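Local atomic coordinates of leucine rich repeat and phosphatase domain containing protein (Entamoeba histolytica, PDB entry 3EMU), a protein that probably binds phosphorylated groups through a dual-specificity phosphatase-type domain and is classed among the phosphoric monoester hydrolases. Residues Y16-F22 and G89-G95; C54-R58 and F79-S83. All blocks are in the same frame, centred on the assembly; numbering follows the deposited sequence. Where two conformers were deposited one is given.

How the contacts relate
Contact 1 lies in the buried core, where two neighbouring parallel strands of the central sheet, 17-21 and 89-94, are joined by backbone hydrogen bonds and lined with aliphatic side chains on both faces. Contact 2 sits nearer the surface and sets helix 68-85 against the outermost strand 55-59, using an aromatic face and a charged pair in place of main-chain bonds. Along the chain, contact 2 falls within the loop that contact 1 closes. The two meet where helix 68-85 packs on the sheet: Phe79 of contact 2 touches Val90 of contact 1, and Ile80 lies against Ile17. A sulfate is held at the far end of contact 1.

Contact 1 (Y16-F22 and G89-G95); sequences YIHLGSF and GVLIISG. With SO4 (sulfate ion), chain B.
Ile17 and Val90 run alongside each other on one face of the sheet, with Ile17 CD1 3.7 Å from Val90 CG1. That methyl of Val90 sits between its own backbone N and carbonyl carbon (chi1 58°), which carries it close to the carbonyl of Tyr16. On the same face Ile17 CG2 meets Ile92 CD1 at a slant, and helix 68-85 packs over this row through Ile80. The other face belongs to His18, Leu91 and Ile93. Here Leu91 CD1 reaches across to His18 CB at 3.8 Å, while the imidazole turns its CD2 edge to Val90 O, which lies close to the ring plane, and ND1 is hydrogen-bonded to the Tyr30 hydroxyl. Ile93 CG2 leans on the backbone of Gly20, 3.7 Å from Gly20 C.

Between the two faces the backbones pair in parallel. Val90 N to Tyr16 O (2.7 Å) is almost straight at 175°, and Ile92 N to His18 O is equally short; the bond from Ser94 N to Gly20 O is weak at 3.5 Å.

At the C-terminal end Ser94 OG gives a 2.6 Å hydrogen bond to sulfate O1. That ion, probably from the crystallisation liquor, also bonds Lys100, Thr96 and the N-H groups of Val98 and Asn99. By spacing, Ser94 and Lys100 appear to take the places of the P-loop cysteine and arginine, consistent with an oxyanion site that lacks the usual thiol.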
# COMPACT_ATOMS: atom_id res chain seq x y z
N TYR A 16 -11.61 1.23 3.98
CA TYR A 16 -10.84 0.03 4.41
C TYR A 16 -9.31 0.07 4.20
O TYR A 16 -8.61 -0.83 4.66
CB TYR A 16 -11.41 -1.25 3.78
CG TYR A 16 -12.88 -1.44 4.01
CD1 TYR A 16 -13.43 -1.34 5.30
CD2 TYR A 16 -13.74 -1.70 2.95
CE1 TYR A 16 -14.79 -1.49 5.52
CE2 TYR A 16 -15.09 -1.87 3.15
CZ TYR A 16 -15.61 -1.76 4.43
OH TYR A 16 -16.97 -1.94 4.63
N ILE A 17 -8.79 1.08 3.51
CA ILE A 17 -7.38 1.14 3.13
C ILE A 17 -6.71 2.35 3.77
O ILE A 17 -7.08 3.53 3.53
CB ILE A 17 -7.22 1.30 1.59
CG1 ILE A 17 -7.99 0.20 0.82
CG2 ILE A 17 -5.73 1.40 1.17
CD1 ILE A 17 -7.46 -1.21 0.99
N HIS A 18 -5.67 2.06 4.57
CA HIS A 18 -4.96 3.11 5.30
C HIS A 18 -3.47 2.98 5.03
O HIS A 18 -2.90 1.89 4.98
CB HIS A 18 -5.30 3.04 6.79
CG HIS A 18 -6.77 3.13 7.09
ND1 HIS A 18 -7.37 4.27 7.59
CD2 HIS A 18 -7.75 2.19 7.03
CE1 HIS A 18 -8.66 4.04 7.82
NE2 HIS A 18 -8.92 2.79 7.47
N LEU A 19 -2.86 4.13 4.83
CA LEU A 19 -1.45 4.25 4.53
C LEU A 19 -0.69 4.90 5.74
O LEU A 19 -1.08 5.98 6.22
CB LEU A 19 -1.31 5.12 3.30
CG LEU A 19 0.08 5.27 2.72
CD1 LEU A 19 0.72 3.91 2.48
CD2 LEU A 19 -0.03 6.10 1.44
N GLY A 20 0.34 4.22 6.23
CA GLY A 20 1.10 4.73 7.37
C GLY A 20 2.58 4.34 7.48
O GLY A 20 3.18 3.76 6.55
N SER A 21 3.17 4.66 8.64
CA SER A 21 4.57 4.39 8.93
C SER A 21 4.66 3.50 10.19
O SER A 21 3.68 3.40 10.95
CB SER A 21 5.30 5.71 9.21
OG SER A 21 4.72 6.35 10.34
N PHE A 22 5.82 2.88 10.40
CA PHE A 22 6.12 2.26 11.70
C PHE A 22 5.68 3.12 12.89
O PHE A 22 5.04 2.62 13.83
CB PHE A 22 7.62 1.97 11.85
CG PHE A 22 7.98 1.35 13.19
CD1 PHE A 22 7.81 -0.02 13.41
CD2 PHE A 22 8.46 2.15 14.25
CE1 PHE A 22 8.13 -0.57 14.65
CE2 PHE A 22 8.77 1.60 15.48
CZ PHE A 22 8.61 0.26 15.69
N GLY A 89 -10.70 -2.82 8.11
CA GLY A 89 -9.55 -2.02 7.67
C GLY A 89 -8.25 -2.82 7.54
O GLY A 89 -7.94 -3.75 8.32
N VAL A 90 -7.48 -2.45 6.53
CA VAL A 90 -6.08 -2.92 6.45
C VAL A 90 -5.17 -1.68 6.48
O VAL A 90 -5.42 -0.66 5.78
CB VAL A 90 -5.82 -3.79 5.20
CG1 VAL A 90 -6.17 -3.02 3.93
CG2 VAL A 90 -4.39 -4.31 5.17
N LEU A 91 -4.12 -1.77 7.29
CA LEU A 91 -3.16 -0.67 7.41
C LEU A 91 -1.88 -1.06 6.73
O LEU A 91 -1.30 -2.10 7.04
CB LEU A 91 -2.90 -0.34 8.88
CG LEU A 91 -1.77 0.68 9.18
CD1 LEU A 91 -2.03 2.04 8.51
CD2 LEU A 91 -1.67 0.80 10.69
N ILE A 92 -1.42 -0.23 5.78
CA ILE A 92 -0.25 -0.62 4.99
C ILE A 92 0.93 0.28 5.38
O ILE A 92 0.82 1.49 5.31
CB ILE A 92 -0.54 -0.57 3.46
CG1 ILE A 92 -1.73 -1.52 3.14
CG2 ILE A 92 0.71 -0.94 2.62
CD1 ILE A 92 -2.69 -0.98 2.09
N ILE A 93 2.03 -0.32 5.83
CA ILE A 93 3.09 0.51 6.42
C ILE A 93 4.48 0.12 5.93
O ILE A 93 4.74 -1.05 5.61
CB ILE A 93 3.06 0.50 7.98
CG1 ILE A 93 3.51 -0.84 8.52
CG2 ILE A 93 1.73 0.85 8.54
CD1 ILE A 93 3.77 -0.83 10.07
N SER A 94 5.34 1.13 5.79
CA SER A 94 6.78 0.91 5.62
C SER A 94 7.49 1.73 6.74
O SER A 94 6.80 2.46 7.47
CB SER A 94 7.26 1.31 4.22
OG SER A 94 6.82 2.61 3.92
N GLY A 95 8.81 1.60 6.89
CA GLY A 95 9.57 2.26 7.98
C GLY A 95 9.27 3.76 8.11
O GLY A 95 8.80 4.22 9.16
S SO4 B . 10.11 3.65 3.42
O1 SO4 B . 8.75 4.19 3.26
O2 SO4 B . 10.51 2.70 2.42
O3 SO4 B . 11.00 4.80 3.28
O4 SO4 B . 10.21 2.97 4.69

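Contact 2 (C54-R58 and F79-S83); sequences CDILR and FIIRS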
# COMPACT_ATOMS: atom_id res chain seq x y z
N CYS A 54 -3.05 -8.85 15.52
CA CYS A 54 -3.68 -8.54 14.23
C CYS A 54 -3.40 -9.61 13.16
O CYS A 54 -2.48 -10.42 13.32
CB CYS A 54 -3.16 -7.18 13.72
SG CYS A 54 -3.97 -5.71 14.41
N ASP A 55 -4.16 -9.60 12.07
CA ASP A 55 -3.73 -10.31 10.85
C ASP A 55 -2.52 -9.59 10.25
O ASP A 55 -2.57 -8.40 10.01
CB ASP A 55 -4.84 -10.32 9.79
CG ASP A 55 -5.63 -11.62 9.75
OD1 ASP A 55 -5.00 -12.67 9.48
OD2 ASP A 55 -6.88 -11.56 9.93
N ILE A 56 -1.44 -10.32 10.01
CA ILE A 56 -0.24 -9.67 9.53
C ILE A 56 0.39 -10.37 8.34
O ILE A 56 0.49 -11.58 8.32
CB ILE A 56 0.83 -9.55 10.65
CG1 ILE A 56 0.34 -8.59 11.73
CG2 ILE A 56 2.15 -9.03 10.08
CD1 ILE A 56 1.38 -8.23 12.75
N LEU A 57 0.83 -9.59 7.37
CA LEU A 57 1.61 -10.12 6.28
C LEU A 57 2.80 -9.20 6.06
O LEU A 57 2.66 -7.99 5.97
CB LEU A 57 0.78 -10.23 5.01
CG LEU A 57 1.57 -10.66 3.78
CD1 LEU A 57 2.15 -12.02 4.02
CD2 LEU A 57 0.75 -10.64 2.52
N ARG A 58 3.99 -9.79 5.97
CA ARG A 58 5.21 -9.03 5.71
C ARG A 58 5.66 -9.30 4.28
O ARG A 58 5.80 -10.46 3.89
CB ARG A 58 6.35 -9.44 6.68
N PHE A 79 -4.09 -10.11 0.19
CA PHE A 79 -4.23 -9.83 1.63
C PHE A 79 -5.11 -8.62 1.74
O PHE A 79 -6.05 -8.59 2.52
CB PHE A 79 -2.82 -9.58 2.20
CG PHE A 79 -2.76 -9.25 3.68
CD1 PHE A 79 -2.79 -10.28 4.65
CD2 PHE A 79 -2.59 -7.93 4.11
CE1 PHE A 79 -2.69 -9.98 6.03
CE2 PHE A 79 -2.48 -7.63 5.48
CZ PHE A 79 -2.54 -8.65 6.44
N ILE A 80 -4.90 -7.63 0.88
CA ILE A 80 -5.79 -6.45 0.92
C ILE A 80 -7.27 -6.78 0.59
O ILE A 80 -8.19 -6.32 1.25
CB ILE A 80 -5.29 -5.34 -0.01
CG1 ILE A 80 -3.92 -4.83 0.49
CG2 ILE A 80 -6.29 -4.19 -0.09
CD1 ILE A 80 -3.25 -3.83 -0.44
N ILE A 81 -7.50 -7.56 -0.45
CA ILE A 81 -8.89 -7.83 -0.82
C ILE A 81 -9.52 -8.73 0.23
O ILE A 81 -10.68 -8.56 0.57
CB ILE A 81 -9.02 -8.38 -2.30
CG1 ILE A 81 -8.96 -7.20 -3.24
CG2 ILE A 81 -10.37 -9.05 -2.50
CD1 ILE A 81 -8.55 -7.52 -4.60
N ARG A 82 -8.76 -9.67 0.79
CA ARG A 82 -9.25 -10.44 1.95
C ARG A 82 -9.80 -9.56 3.06
O ARG A 82 -10.71 -9.95 3.78
CB ARG A 82 -8.16 -11.34 2.54
CG ARG A 82 -8.58 -12.08 3.80
CD ARG A 82 -7.49 -13.03 4.30
NE ARG A 82 -6.66 -12.51 5.39
CZ ARG A 82 -5.44 -12.96 5.68
NH1 ARG A 82 -4.88 -13.91 4.94
NH2 ARG A 82 -4.75 -12.46 6.69
N SER A 83 -9.27 -8.35 3.21
CA SER A 83 -9.69 -7.50 4.31
C SER A 83 -10.92 -6.70 3.92
O SER A 83 -11.81 -6.43 4.75
CB SER A 83 -8.51 -6.60 4.81
OG SER A 83 -8.92 -5.56 5.69
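Leu57 lays its CB over one face of the Phe79 ring, 3.6 Å from the ring centroid and 15° off the normal, a CH-pi contact displaced toward the CD1-CE1 side. The phenyl ring comes out from the helix toward the strand while leucine runs back toward the helix, bringing Leu57 CD2 to 3.7 Å from Phe79 CB. With its CG anti to the backbone N, Phe79 extends far enough for the tip of the ring to reach the strand backbone, where Asp55 O lies near the ring plane, 3.6 Å from Phe79 CZ. Ser38 of strand 36-42 and Val90 of strand 89-94 also touch this ring, which is buried although the contact as a whole is near the surface.

Strand 55-59, helix 68-85 and strand 89-94 form a beta-alpha-beta crossover that passes over strand 36-42, and the helix segment runs back nearly antiparallel to the edge strand, at 163°.

Beyond the ring, on the side away from Leu57, Arg82 completes the contact. Its chain runs extended from the helix and then bends at chi3, bringing NH2 to a salt bridge with Asp55 OD1 at 2.8 Å. The carboxylate and guanidinium planes are 51° apart, and the close approach is between one oxygen and one nitrogen, not a side-by-side two-bond pair. The bridge is described for one of two Arg82 conformers, which makes it doubtful as a constant feature. Arg86 adds a second, long and weak, ion pair to Asp55 OD2, placing two arginines near the carboxylate.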